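Local atomic coordinates of DNA-entry nuclease inhibitor (Bacillus subtilis subsp. subtilis, PDB entry 4MQD), a protein that inhibits the DNA-degrading activity of the DNA-entry nuclease and plays a role in the competence of cells to be transformed. Residues K6-Q11 against I62-N67; Y17-V22 against E93-K98; I50-Q55 against V79-H84; F83-N88 against G107-T112. One frame throughout, in Å; residues are numbered along the deposited sequence.

Interaction 1: residues K6-Q11 against I62-N67; sequences KSWKPQ and ILFRLN
Lys6 and Leu66 exchange two backbone hydrogen bonds, Lys6 N to Leu66 O at 3.2 Å and Leu66 N to Lys6 O at 2.9 Å. Gln11 and Ile62 form a second such antiparallel pair, with Ile62 N 2.8 Å from Gln11 O. Between them the register slips by one residue, and Trp8 N makes just a weak bond to Phe64 O. Two waters bridge the step: one donates to Trp8 O and Phe64 O, the other to Lys9 O and Ile62 O while accepting from Phe64 N. Strand 6-14, outermost in the mixed sheet of this chain, is thus interrupted against strand 59-66. The aromatic contact is T-shaped. With CG anti to its backbone N (chi1 -163°), Phe64 lies beside Trp8 and turns its edge to the face of the six-membered ring, planes 76° apart. Phe102 meets both rings. Leu66 CB lies at the edge of the indole, near its plane, while Pro10, which has no N-H to offer a sheet, rests CB on Leu63 CD1 at 3.6 Å.

Interaction 2: residues Y17-V22 against E93-K98; sequences YHQFTV and ESIMSK
Ser94 OG donates to Gln19 O, 2.7 Å away, approaching nearly along the C=O axis. With chi1 at -171° the hydroxyl stands anti to its own backbone N, and OG also accepts from Ser16 N, so a small serine ties two backbone groups together. Next to it, Thr21 and Glu93 form an antiparallel hydrogen-bonded pair, Thr21 N to Glu93 O at 2.8 Å and Glu93 N to Thr21 O at 3.1 Å. Their side-chain ends have partners elsewhere: Thr21 OG1 bonds Ser51 OG, and Glu93 OE1 makes a salt bridge with Arg99. Gln19 NE2 gives a fairly straight bond to Tyr17 O at 3.2 Å, with Tyr17 O close to the plane of the Gln19 amide. Replacing Gln19 by an alanine would probably leave Tyr17 O without this donor and take away the amide cover beside Ile95 CD1. Outermost, the side chains of Tyr17 and Ile95 cross at about a right angle: Ile95 CD1 approaches the ring obliquely, 3.3 Å from Tyr17 CD2, and Ile95 CG2 lies against Tyr17 CE2 and CD2 alike. Ser94 to Ser97 form a type II beta turn, with Ser97 OG accepting from Ser94 N, in the connection between antiparallel strands 90-93 and 100-102.

Interaction 3: residues I50-Q55 against V79-H84; sequences ISFEAQ and VTVPFH
Ile50 pushes the tip of its longer branch into the angle between Val81 and Phe83. CD1 is the bump: it meets Val81 CG1 tip to tip at 3.6 Å and touches Phe83 CD1 at 3.4 Å, approaching that ring obliquely. Phe83 CB and Pro82 O, both 3.7 Å from Ile50 CD1, also line the hollow. With chi2 at 163°, CD1 is extended far enough to cross between strands whose axes come no closer than 9.9 Å. The other branch serves its own strand, Ile50 CG2 covering one face of the Phe52 ring near the rim. Phe52 in turn sends CE1 across, where Val79 CG1 lies at the ring edge, 4.3 Å away, and Val81 CG2 is 4.4 Å off. No hydrogen bond joins the two segments; branched aliphatic and aromatic residues suit this buried contact. Here two sheets pack face to face, strand 49-53 running at 162° to strand 77-85, with Tyr43 of strand 43-46, Val22 of strand 19-24 and Leu111 of strand 107-116 closing round.

Interaction 4: residues F83-N88 against G107-T112; sequences FHVTEN and GDYQLT
Tyr109 and Val85 pack on the inner side of two paired strands, and the tyrosine can be followed outward. Its CB lies 3.6 Å from Phe83 O, which comes to the ring edge in its plane; CG stands anti to the carbonyl carbon (chi1 -61°); CD1 and CE1 meet Val85 CG2, CE1 at 3.4 Å; and OH ends on Pro105 O in a hydrogen bond. Putting an alanine at Tyr109 would probably leave Pro105 O without this partner and open a gap beside Val85. Leu111 CB touches Phe83 CB on the same face. On the outer face, His84 ND1 donates to Asp108 OD1 at 2.7 Å; OD1 lies near the imidazole plane, while ND1 meets it on the syn side, 35° out of the carboxylate plane. An acidic partner is likely to favour a protonated imidazole. Backbone bonds join Phe83 with Tyr109 and Val85 with Gly107, whose phi of 138° suits a residue without CB. This is an antiparallel pair at the margin of the mixed sheet, apolar residues facing the core as in a beta sandwich.

Overall arrangement
Two five-stranded sheets face each other, and the four contacts sample both sheets and the space between. Interactions 1 and 4 lie toward the two margins of the mixed sheet, centres about 15 Å apart, and touch through Leu66 and Tyr109. Interaction 2 lies on the antiparallel sheet and the turn leaving it. Interaction 3 joins the sheets, its centre about 12 Å from those of interactions 2 and 4: Val22 pairs with Ile50 through the backbone, and Phe83 and His84 are shared with interaction 4. Along the chain interaction 3 is nested inside the loop closed by interaction 2, interaction 1 closes before interaction 4 opens, and interactions 1 and 2 alternate. Residues distant in sequence thereby form one beta sandwich.

Interaction 1: residues K6-Q11 against I62-N67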
loop_
_atom_site.group_PDB
_atom_site.type_symbol
_atom_site.label_atom_id
_atom_site.label_comp_id
_atom_site.label_asym_id
_atom_site.label_seq_id
_atom_site.Cartn_x
_atom_site.Cartn_y
_atom_site.Cartn_z
ATOM N N LYS A 6 -10.426 -13.617 -4.835
ATOM C CA LYS A 6 -11.171 -14.033 -3.651
ATOM C C LYS A 6 -10.620 -13.320 -2.417
ATOM O O LYS A 6 -9.402 -13.221 -2.245
ATOM C CB LYS A 6 -11.067 -15.550 -3.487
ATOM C CG LYS A 6 -12.001 -16.162 -2.457
ATOM C CD LYS A 6 -12.027 -17.679 -2.597
ATOM C CE LYS A 6 -12.968 -18.330 -1.597
ATOM N NZ LYS A 6 -13.035 -19.809 -1.766
ATOM N N SER A 7 -11.519 -12.807 -1.579
ATOM C CA SER A 7 -11.137 -12.100 -0.355
ATOM C C SER A 7 -11.863 -12.675 0.853
ATOM O O SER A 7 -12.987 -13.168 0.738
ATOM C CB SER A 7 -11.446 -10.606 -0.475
ATOM O OG SER A 7 -10.498 -9.947 -1.295
ATOM N N TRP A 8 -11.212 -12.595 2.011
ATOM C CA TRP A 8 -11.757 -13.117 3.257
ATOM C C TRP A 8 -11.982 -12.006 4.272
ATOM O O TRP A 8 -11.234 -11.032 4.324
ATOM C CB TRP A 8 -10.810 -14.157 3.860
ATOM C CG TRP A 8 -10.934 -15.517 3.260
ATOM C CD1 TRP A 8 -11.624 -16.579 3.772
ATOM C CD2 TRP A 8 -10.343 -15.973 2.039
ATOM N NE1 TRP A 8 -11.499 -17.668 2.942
ATOM C CE2 TRP A 8 -10.719 -17.322 1.872
ATOM C CE3 TRP A 8 -9.536 -15.371 1.068
ATOM C CZ2 TRP A 8 -10.312 -18.080 0.774
ATOM C CZ3 TRP A 8 -9.132 -16.125 -0.024
ATOM C CH2 TRP A 8 -9.522 -17.464 -0.162
ATOM N N LYS A 9 -13.019 -12.176 5.082
ATOM C CA LYS A 9 -13.278 -11.306 6.222
ATOM C C LYS A 9 -12.057 -11.295 7.149
ATOM O O LYS A 9 -11.446 -12.337 7.369
ATOM C CB LYS A 9 -14.502 -11.834 6.977
ATOM C CG LYS A 9 -14.951 -11.006 8.167
ATOM C CD LYS A 9 -16.029 -11.746 8.945
ATOM C CE LYS A 9 -16.500 -10.950 10.152
ATOM N NZ LYS A 9 -17.178 -9.682 9.763
ATOM N N PRO A 10 -11.683 -10.117 7.682
ATOM C CA PRO A 10 -10.576 -10.083 8.641
ATOM C C PRO A 10 -10.808 -11.023 9.825
ATOM O O PRO A 10 -11.930 -11.116 10.328
ATOM C CB PRO A 10 -10.559 -8.627 9.111
ATOM C CG PRO A 10 -11.157 -7.860 7.984
ATOM C CD PRO A 10 -12.181 -8.765 7.364
ATOM N N GLN A 11 -9.754 -11.715 10.250
ATOM C CA GLN A 11 -9.843 -12.688 11.335
ATOM C C GLN A 11 -8.930 -12.288 12.483
ATOM O O GLN A 11 -7.715 -12.186 12.309
ATOM C CB GLN A 11 -9.453 -14.080 10.834
ATOM C CG GLN A 11 -10.460 -14.710 9.883
ATOM C CD GLN A 11 -11.781 -15.042 10.552
ATOM O OE1 GLN A 11 -11.842 -15.270 11.760
ATOM N NE2 GLN A 11 -12.848 -15.070 9.766
ATOM N N ILE A 62 -5.693 -11.016 10.743
ATOM C CA ILE A 62 -5.160 -11.669 9.553
ATOM C C ILE A 62 -6.090 -11.376 8.381
ATOM O O ILE A 62 -7.268 -11.729 8.426
ATOM C CB ILE A 62 -5.069 -13.201 9.741
ATOM C CG1 ILE A 62 -4.235 -13.555 10.983
ATOM C CG2 ILE A 62 -4.509 -13.866 8.487
ATOM C CD1 ILE A 62 -2.784 -13.120 10.924
ATOM N N LEU A 63 -5.562 -10.723 7.348
ATOM C CA LEU A 63 -6.303 -10.476 6.106
ATOM C C LEU A 63 -5.763 -11.382 5.012
ATOM O O LEU A 63 -4.705 -11.108 4.439
ATOM C CB LEU A 63 -6.179 -9.013 5.667
ATOM C CG LEU A 63 -7.234 -8.050 6.207
ATOM C CD1 LEU A 63 -7.254 -8.070 7.728
ATOM C CD2 LEU A 63 -6.982 -6.643 5.681
ATOM N N PHE A 64 -6.481 -12.463 4.726
ATOM C CA PHE A 64 -6.060 -13.390 3.685
ATOM C C PHE A 64 -6.696 -13.013 2.354
ATOM O O PHE A 64 -7.879 -12.667 2.304
ATOM C CB PHE A 64 -6.413 -14.830 4.050
ATOM C CG PHE A 64 -5.664 -15.847 3.240
ATOM C CD1 PHE A 64 -4.355 -16.173 3.559
ATOM C CD2 PHE A 64 -6.257 -16.459 2.145
ATOM C CE1 PHE A 64 -3.653 -17.099 2.807
ATOM C CE2 PHE A 64 -5.563 -17.388 1.390
ATOM C CZ PHE A 64 -4.258 -17.707 1.721
ATOM N N ARG A 65 -5.904 -13.076 1.286
ATOM C CA ARG A 65 -6.366 -12.743 -0.061
ATOM C C ARG A 65 -5.838 -13.735 -1.089
ATOM O O ARG A 65 -4.759 -14.304 -0.915
ATOM C CB ARG A 65 -5.896 -11.345 -0.453
ATOM C CG ARG A 65 -6.439 -10.227 0.415
ATOM C CD ARG A 65 -5.831 -8.898 0.014
ATOM N NE ARG A 65 -6.269 -7.819 0.889
ATOM C CZ ARG A 65 -5.853 -6.558 0.803
ATOM N NH1 ARG A 65 -4.974 -6.193 -0.126
ATOM N NH2 ARG A 65 -6.321 -5.654 1.657
ATOM N N LEU A 66 -6.607 -13.921 -2.159
ATOM C CA LEU A 66 -6.205 -14.745 -3.295
ATOM C C LEU A 66 -6.184 -13.884 -4.561
ATOM O O LEU A 66 -7.217 -13.348 -4.968
ATOM C CB LEU A 66 -7.175 -15.916 -3.468
ATOM C CG LEU A 66 -6.974 -16.855 -4.663
ATOM C CD1 LEU A 66 -5.585 -17.476 -4.670
ATOM C CD2 LEU A 66 -8.043 -17.937 -4.661
ATOM N N ASN A 67 -5.001 -13.754 -5.165
ATOM C CA ASN A 67 -4.808 -12.993 -6.405
ATOM C C ASN A 67 -5.319 -11.554 -6.333
ATOM O O ASN A 67 -5.963 -11.063 -7.262
ATOM C CB ASN A 67 -5.445 -13.726 -7.592
ATOM C CG ASN A 67 -4.821 -15.087 -7.837
ATOM O OD1 ASN A 67 -3.598 -15.233 -7.810
ATOM N ND2 ASN A 67 -5.655 -16.090 -8.090
HETATM O O HOH W 1 -8.696 -10.160 3.388
HETATM O O HOH W 2 -8.798 -13.122 6.514
#

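Interaction 2: residues Y17-V22 against E93-K98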
loop_
_atom_site.group_PDB
_atom_site.type_symbol
_atom_site.label_atom_id
_atom_site.label_comp_id
_atom_site.label_asym_id
_atom_site.label_seq_id
_atom_site.Cartn_x
_atom_site.Cartn_y
_atom_site.Cartn_z
ATOM N N TYR A 17 4.566 -15.778 21.060
ATOM C CA TYR A 17 5.941 -16.058 20.654
ATOM C C TYR A 17 6.308 -15.438 19.298
ATOM O O TYR A 17 7.048 -16.032 18.511
ATOM C CB TYR A 17 6.190 -17.569 20.662
ATOM C CG TYR A 17 5.852 -18.211 21.989
ATOM C CD1 TYR A 17 6.723 -18.120 23.068
ATOM C CD2 TYR A 17 4.652 -18.890 22.173
ATOM C CE1 TYR A 17 6.415 -18.699 24.288
ATOM C CE2 TYR A 17 4.335 -19.474 23.390
ATOM C CZ TYR A 17 5.221 -19.377 24.443
ATOM O OH TYR A 17 4.915 -19.954 25.654
ATOM N N HIS A 18 5.779 -14.240 19.047
ATOM C CA HIS A 18 6.127 -13.438 17.874
ATOM C C HIS A 18 6.055 -14.196 16.548
ATOM O O HIS A 18 6.924 -14.034 15.688
ATOM C CB HIS A 18 7.526 -12.841 18.056
ATOM C CG HIS A 18 7.668 -12.020 19.298
ATOM N ND1 HIS A 18 8.033 -12.563 20.510
ATOM C CD2 HIS A 18 7.478 -10.698 19.518
ATOM C CE1 HIS A 18 8.071 -11.609 21.423
ATOM N NE2 HIS A 18 7.738 -10.469 20.847
ATOM N N GLN A 19 5.018 -15.014 16.379
ATOM C CA GLN A 19 4.864 -15.786 15.150
ATOM C C GLN A 19 3.435 -16.272 14.911
ATOM O O GLN A 19 2.629 -16.380 15.838
ATOM C CB GLN A 19 5.816 -16.990 15.151
ATOM C CG GLN A 19 5.352 -18.171 15.995
ATOM C CD GLN A 19 6.449 -19.192 16.231
ATOM O OE1 GLN A 19 6.556 -20.187 15.508
ATOM N NE2 GLN A 19 7.284 -18.943 17.237
ATOM N N PHE A 20 3.142 -16.543 13.643
ATOM C CA PHE A 20 1.971 -17.317 13.246
ATOM C C PHE A 20 2.372 -18.147 12.031
ATOM O O PHE A 20 3.321 -17.798 11.323
ATOM C CB PHE A 20 0.771 -16.415 12.936
ATOM C CG PHE A 20 1.013 -15.431 11.828
ATOM C CD1 PHE A 20 0.750 -15.773 10.508
ATOM C CD2 PHE A 20 1.490 -14.159 12.105
ATOM C CE1 PHE A 20 0.967 -14.866 9.484
ATOM C CE2 PHE A 20 1.709 -13.247 11.084
ATOM C CZ PHE A 20 1.447 -13.602 9.773
ATOM N N THR A 21 1.653 -19.238 11.793
ATOM C CA THR A 21 2.084 -20.231 10.819
ATOM C C THR A 21 0.984 -20.600 9.837
ATOM O O THR A 21 -0.148 -20.875 10.234
ATOM C CB THR A 21 2.584 -21.501 11.534
ATOM O OG1 THR A 21 3.654 -21.151 12.420
ATOM C CG2 THR A 21 3.077 -22.546 10.533
ATOM N N VAL A 22 1.341 -20.596 8.555
ATOM C CA VAL A 22 0.460 -21.039 7.482
ATOM C C VAL A 22 0.844 -22.471 7.137
ATOM O O VAL A 22 2.009 -22.740 6.836
ATOM C CB VAL A 22 0.617 -20.154 6.228
ATOM C CG1 VAL A 22 -0.349 -20.590 5.132
ATOM C CG2 VAL A 22 0.420 -18.683 6.586
ATOM N N GLU A 93 -2.481 -20.197 12.148
ATOM C CA GLU A 93 -2.566 -20.350 13.594
ATOM C C GLU A 93 -1.279 -19.904 14.283
ATOM O O GLU A 93 -0.184 -20.061 13.741
ATOM C CB GLU A 93 -2.854 -21.818 13.941
ATOM C CG GLU A 93 -3.293 -22.046 15.380
ATOM C CD GLU A 93 -3.608 -23.498 15.691
ATOM O OE1 GLU A 93 -3.830 -24.292 14.752
ATOM O OE2 GLU A 93 -3.634 -23.845 16.891
ATOM N N SER A 94 -1.429 -19.326 15.472
ATOM C CA SER A 94 -0.302 -19.051 16.355
ATOM C C SER A 94 -0.363 -20.059 17.498
ATOM O O SER A 94 -1.255 -20.902 17.539
ATOM C CB SER A 94 -0.364 -17.618 16.887
ATOM O OG SER A 94 0.829 -17.278 17.571
ATOM N N ILE A 95 0.579 -19.973 18.427
ATOM C CA ILE A 95 0.668 -20.956 19.503
ATOM C C ILE A 95 -0.482 -20.774 20.502
ATOM O O ILE A 95 -0.600 -19.731 21.148
ATOM C CB ILE A 95 2.050 -20.903 20.183
ATOM C CG1 ILE A 95 3.122 -21.345 19.176
ATOM C CG2 ILE A 95 2.092 -21.799 21.415
ATOM C CD1 ILE A 95 4.499 -20.784 19.436
HETATM N N MSE A 96 -1.334 -21.798 20.587
HETATM C CA MSE A 96 -2.522 -21.828 21.460
HETATM C C MSE A 96 -3.616 -20.869 21.043
HETATM O O MSE A 96 -4.529 -20.596 21.822
HETATM C CB MSE A 96 -2.182 -21.589 22.936
HETATM C CG MSE A 96 -1.124 -22.545 23.472
HETATM SE SE MSE A 96 -1.936 -24.294 23.886
HETATM C CE MSE A 96 -0.307 -25.322 23.517
ATOM N N SER A 97 -3.560 -20.366 19.812
ATOM C CA SER A 97 -4.593 -19.466 19.304
ATOM C C SER A 97 -5.742 -20.269 18.710
ATOM O O SER A 97 -5.699 -21.501 18.676
ATOM C CB SER A 97 -4.019 -18.543 18.226
ATOM O OG SER A 97 -3.849 -19.234 16.998
ATOM N N LYS A 98 -6.767 -19.562 18.238
ATOM C CA LYS A 98 -7.804 -20.176 17.411
ATOM C C LYS A 98 -7.173 -20.643 16.104
ATOM O O LYS A 98 -6.199 -20.047 15.634
ATOM C CB LYS A 98 -8.924 -19.180 17.101
ATOM C CG LYS A 98 -9.731 -18.752 18.315
ATOM C CD LYS A 98 -10.920 -17.879 17.932
ATOM C CE LYS A 98 -10.488 -16.488 17.495
ATOM N NZ LYS A 98 -11.655 -15.596 17.250
#

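Interaction 3: residues I50-Q55 against V79-H84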
loop_
_atom_site.group_PDB
_atom_site.type_symbol
_atom_site.label_atom_id
_atom_site.label_comp_id
_atom_site.label_asym_id
_atom_site.label_seq_id
_atom_site.Cartn_x
_atom_site.Cartn_y
_atom_site.Cartn_z
ATOM N N ILE A 50 4.831 -22.499 6.423
ATOM C CA ILE A 50 5.617 -21.276 6.546
ATOM C C ILE A 50 5.171 -20.529 7.794
ATOM O O ILE A 50 3.986 -20.231 7.950
ATOM C CB ILE A 50 5.430 -20.341 5.330
ATOM C CG1 ILE A 50 5.787 -21.060 4.024
ATOM C CG2 ILE A 50 6.278 -19.081 5.493
ATOM C CD1 ILE A 50 5.264 -20.365 2.784
ATOM N N SER A 51 6.116 -20.235 8.685
ATOM C CA SER A 51 5.845 -19.379 9.833
ATOM C C SER A 51 6.352 -17.985 9.529
ATOM O O SER A 51 7.475 -17.818 9.055
ATOM C CB SER A 51 6.517 -19.911 11.096
ATOM O OG SER A 51 6.099 -21.236 11.374
ATOM N N PHE A 52 5.514 -16.989 9.794
ATOM C CA PHE A 52 5.884 -15.598 9.592
ATOM C C PHE A 52 6.149 -14.942 10.940
ATOM O O PHE A 52 5.454 -15.213 11.918
ATOM C CB PHE A 52 4.780 -14.852 8.841
ATOM C CG PHE A 52 4.635 -15.277 7.408
ATOM C CD1 PHE A 52 5.551 -14.854 6.452
ATOM C CD2 PHE A 52 3.591 -16.102 7.011
ATOM C CE1 PHE A 52 5.427 -15.243 5.129
ATOM C CE2 PHE A 52 3.461 -16.496 5.689
ATOM C CZ PHE A 52 4.381 -16.065 4.746
ATOM N N GLU A 53 7.167 -14.089 10.982
ATOM C CA GLU A 53 7.498 -13.349 12.188
ATOM C C GLU A 53 6.485 -12.230 12.402
ATOM O O GLU A 53 6.108 -11.534 11.459
ATOM C CB GLU A 53 8.895 -12.745 12.067
ATOM C CG GLU A 53 9.410 -12.108 13.351
ATOM C CD GLU A 53 10.430 -11.012 13.109
ATOM O OE1 GLU A 53 10.520 -10.502 11.969
ATOM O OE2 GLU A 53 11.137 -10.650 14.072
ATOM N N ALA A 54 6.055 -12.068 13.649
ATOM C CA ALA A 54 5.170 -10.978 14.036
ATOM C C ALA A 54 5.939 -10.027 14.938
ATOM O O ALA A 54 6.860 -10.441 15.644
ATOM C CB ALA A 54 3.946 -11.522 14.756
ATOM N N GLN A 55 5.561 -8.752 14.910
ATOM C CA GLN A 55 6.271 -7.723 15.668
ATOM C C GLN A 55 6.092 -7.863 17.176
ATOM O O GLN A 55 7.025 -7.614 17.937
ATOM C CB GLN A 55 5.817 -6.332 15.232
ATOM C CG GLN A 55 6.262 -5.958 13.831
ATOM C CD GLN A 55 6.011 -4.498 13.519
ATOM O OE1 GLN A 55 5.065 -3.898 14.032
ATOM N NE2 GLN A 55 6.859 -3.916 12.678
ATOM N N VAL A 79 7.364 -9.882 2.938
ATOM C CA VAL A 79 8.022 -11.165 2.741
ATOM C C VAL A 79 7.249 -11.949 1.692
ATOM O O VAL A 79 6.046 -12.143 1.836
ATOM C CB VAL A 79 8.066 -11.976 4.050
ATOM C CG1 VAL A 79 9.000 -13.167 3.904
ATOM C CG2 VAL A 79 8.507 -11.093 5.211
ATOM N N THR A 80 7.941 -12.391 0.644
ATOM C CA THR A 80 7.336 -13.199 -0.413
ATOM C C THR A 80 8.025 -14.560 -0.486
ATOM O O THR A 80 9.239 -14.636 -0.669
ATOM C CB THR A 80 7.424 -12.495 -1.781
ATOM O OG1 THR A 80 6.737 -11.238 -1.713
ATOM C CG2 THR A 80 6.798 -13.352 -2.880
ATOM N N VAL A 81 7.238 -15.626 -0.350
ATOM C CA VAL A 81 7.761 -16.988 -0.247
ATOM C C VAL A 81 6.972 -17.943 -1.147
ATOM O O VAL A 81 5.743 -17.854 -1.213
ATOM C CB VAL A 81 7.676 -17.494 1.211
ATOM C CG1 VAL A 81 8.241 -18.905 1.337
ATOM C CG2 VAL A 81 8.402 -16.538 2.148
ATOM N N PRO A 82 7.671 -18.852 -1.851
ATOM C CA PRO A 82 6.973 -19.926 -2.562
ATOM C C PRO A 82 6.210 -20.841 -1.607
ATOM O O PRO A 82 6.711 -21.160 -0.529
ATOM C CB PRO A 82 8.107 -20.696 -3.244
ATOM C CG PRO A 82 9.201 -19.700 -3.400
ATOM C CD PRO A 82 9.105 -18.808 -2.199
ATOM N N PHE A 83 5.011 -21.256 -2.002
ATOM C CA PHE A 83 4.168 -22.078 -1.141
ATOM C C PHE A 83 3.288 -23.014 -1.959
ATOM O O PHE A 83 2.528 -22.571 -2.820
ATOM C CB PHE A 83 3.300 -21.184 -0.254
ATOM C CG PHE A 83 2.478 -21.940 0.750
ATOM C CD1 PHE A 83 3.090 -22.702 1.737
ATOM C CD2 PHE A 83 1.092 -21.883 0.716
ATOM C CE1 PHE A 83 2.337 -23.397 2.666
ATOM C CE2 PHE A 83 0.333 -22.576 1.644
ATOM C CZ PHE A 83 0.955 -23.335 2.621
ATOM N N HIS A 84 3.400 -24.308 -1.679
ATOM C CA HIS A 84 2.627 -25.325 -2.376
ATOM C C HIS A 84 1.504 -25.818 -1.478
ATOM O O HIS A 84 1.731 -26.150 -0.315
ATOM C CB HIS A 84 3.524 -26.496 -2.782
ATOM C CG HIS A 84 2.788 -27.615 -3.450
ATOM N ND1 HIS A 84 2.393 -27.564 -4.768
ATOM C CD2 HIS A 84 2.374 -28.814 -2.979
ATOM C CE1 HIS A 84 1.767 -28.684 -5.083
ATOM N NE2 HIS A 84 1.742 -29.460 -4.014
#

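Interaction 4: residues F83-N88 against G107-T112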
loop_
_atom_site.group_PDB
_atom_site.type_symbol
_atom_site.label_atom_id
_atom_site.label_comp_id
_atom_site.label_asym_id
_atom_site.label_seq_id
_atom_site.Cartn_x
_atom_site.Cartn_y
_atom_site.Cartn_z
ATOM N N PHE A 83 5.011 -21.256 -2.002
ATOM C CA PHE A 83 4.168 -22.078 -1.141
ATOM C C PHE A 83 3.288 -23.014 -1.959
ATOM O O PHE A 83 2.528 -22.571 -2.820
ATOM C CB PHE A 83 3.300 -21.184 -0.254
ATOM C CG PHE A 83 2.478 -21.940 0.750
ATOM C CD1 PHE A 83 3.090 -22.702 1.737
ATOM C CD2 PHE A 83 1.092 -21.883 0.716
ATOM C CE1 PHE A 83 2.337 -23.397 2.666
ATOM C CE2 PHE A 83 0.333 -22.576 1.644
ATOM C CZ PHE A 83 0.955 -23.335 2.621
ATOM N N HIS A 84 3.400 -24.308 -1.679
ATOM C CA HIS A 84 2.627 -25.325 -2.376
ATOM C C HIS A 84 1.504 -25.818 -1.478
ATOM O O HIS A 84 1.731 -26.150 -0.315
ATOM C CB HIS A 84 3.524 -26.496 -2.782
ATOM C CG HIS A 84 2.788 -27.615 -3.450
ATOM N ND1 HIS A 84 2.393 -27.564 -4.768
ATOM C CD2 HIS A 84 2.374 -28.814 -2.979
ATOM C CE1 HIS A 84 1.767 -28.684 -5.083
ATOM N NE2 HIS A 84 1.742 -29.460 -4.014
ATOM N N VAL A 85 0.295 -25.857 -2.027
ATOM C CA VAL A 85 -0.868 -26.368 -1.315
ATOM C C VAL A 85 -1.106 -27.808 -1.763
ATOM O O VAL A 85 -1.439 -28.055 -2.922
ATOM C CB VAL A 85 -2.115 -25.505 -1.593
ATOM C CG1 VAL A 85 -3.336 -26.067 -0.879
ATOM C CG2 VAL A 85 -1.864 -24.063 -1.171
ATOM N N THR A 86 -0.922 -28.751 -0.842
ATOM C CA THR A 86 -1.022 -30.176 -1.158
ATOM C C THR A 86 -2.467 -30.619 -1.374
ATOM O O THR A 86 -2.757 -31.363 -2.310
ATOM C CB THR A 86 -0.398 -31.044 -0.046
ATOM O OG1 THR A 86 -1.032 -30.756 1.205
ATOM C CG2 THR A 86 1.094 -30.775 0.069
ATOM N N GLU A 87 -3.363 -30.164 -0.499
ATOM C CA GLU A 87 -4.785 -30.498 -0.584
ATOM C C GLU A 87 -5.625 -29.227 -0.452
ATOM O O GLU A 87 -5.203 -28.264 0.187
ATOM C CB GLU A 87 -5.157 -31.504 0.511
ATOM C CG GLU A 87 -6.322 -32.422 0.164
ATOM C CD GLU A 87 -5.922 -33.597 -0.715
ATOM O OE1 GLU A 87 -5.078 -33.423 -1.621
ATOM O OE2 GLU A 87 -6.461 -34.704 -0.502
ATOM N N ASN A 88 -6.809 -29.232 -1.058
ATOM C CA ASN A 88 -7.666 -28.044 -1.103
ATOM C C ASN A 88 -8.002 -27.511 0.295
ATOM O O ASN A 88 -8.918 -28.006 0.953
ATOM C CB ASN A 88 -8.952 -28.347 -1.886
ATOM C CG ASN A 88 -9.699 -27.091 -2.301
ATOM O OD1 ASN A 88 -9.494 -26.011 -1.746
ATOM N ND2 ASN A 88 -10.577 -27.230 -3.288
ATOM N N GLY A 107 -2.158 -26.368 -5.530
ATOM C CA GLY A 107 -1.258 -25.747 -6.499
ATOM C C GLY A 107 -0.162 -24.918 -5.863
ATOM O O GLY A 107 -0.048 -24.842 -4.638
ATOM N N ASP A 108 0.643 -24.292 -6.717
ATOM C CA ASP A 108 1.763 -23.465 -6.285
ATOM C C ASP A 108 1.348 -22.002 -6.218
ATOM O O ASP A 108 0.517 -21.542 -7.006
ATOM C CB ASP A 108 2.941 -23.624 -7.248
ATOM C CG ASP A 108 3.427 -25.058 -7.343
ATOM O OD1 ASP A 108 3.540 -25.723 -6.291
ATOM O OD2 ASP A 108 3.700 -25.518 -8.470
ATOM N N TYR A 109 1.927 -21.279 -5.263
ATOM C CA TYR A 109 1.627 -19.867 -5.069
ATOM C C TYR A 109 2.881 -19.088 -4.701
ATOM O O TYR A 109 3.866 -19.662 -4.238
ATOM C CB TYR A 109 0.605 -19.687 -3.943
ATOM C CG TYR A 109 -0.734 -20.352 -4.174
ATOM C CD1 TYR A 109 -0.928 -21.696 -3.864
ATOM C CD2 TYR A 109 -1.811 -19.634 -4.679
ATOM C CE1 TYR A 109 -2.154 -22.309 -4.066
ATOM C CE2 TYR A 109 -3.041 -20.239 -4.883
ATOM C CZ TYR A 109 -3.208 -21.574 -4.574
ATOM O OH TYR A 109 -4.429 -22.179 -4.773
ATOM N N GLN A 110 2.833 -17.778 -4.926
ATOM C CA GLN A 110 3.781 -16.850 -4.319
ATOM C C GLN A 110 3.061 -16.174 -3.161
ATOM O O GLN A 110 2.249 -15.264 -3.364
ATOM C CB GLN A 110 4.277 -15.812 -5.329
ATOM C CG GLN A 110 5.311 -16.344 -6.311
ATOM C CD GLN A 110 6.619 -16.747 -5.646
ATOM O OE1 GLN A 110 6.930 -16.323 -4.531
ATOM N NE2 GLN A 110 7.395 -17.574 -6.337
ATOM N N LEU A 111 3.349 -16.649 -1.953
ATOM C CA LEU A 111 2.693 -16.163 -0.748
ATOM C C LEU A 111 3.436 -14.949 -0.205
ATOM O O LEU A 111 4.604 -15.052 0.176
ATOM C CB LEU A 111 2.650 -17.270 0.308
ATOM C CG LEU A 111 1.722 -17.041 1.503
ATOM C CD1 LEU A 111 0.263 -17.100 1.071
ATOM C CD2 LEU A 111 1.998 -18.065 2.594
ATOM N N THR A 112 2.756 -13.805 -0.179
ATOM C CA THR A 112 3.334 -12.567 0.332
ATOM C C THR A 112 2.656 -12.162 1.637
ATOM O O THR A 112 1.434 -12.232 1.751
ATOM C CB THR A 112 3.203 -11.425 -0.691
ATOM O OG1 THR A 112 3.887 -11.786 -1.898
ATOM C CG2 THR A 112 3.801 -10.130 -0.148
#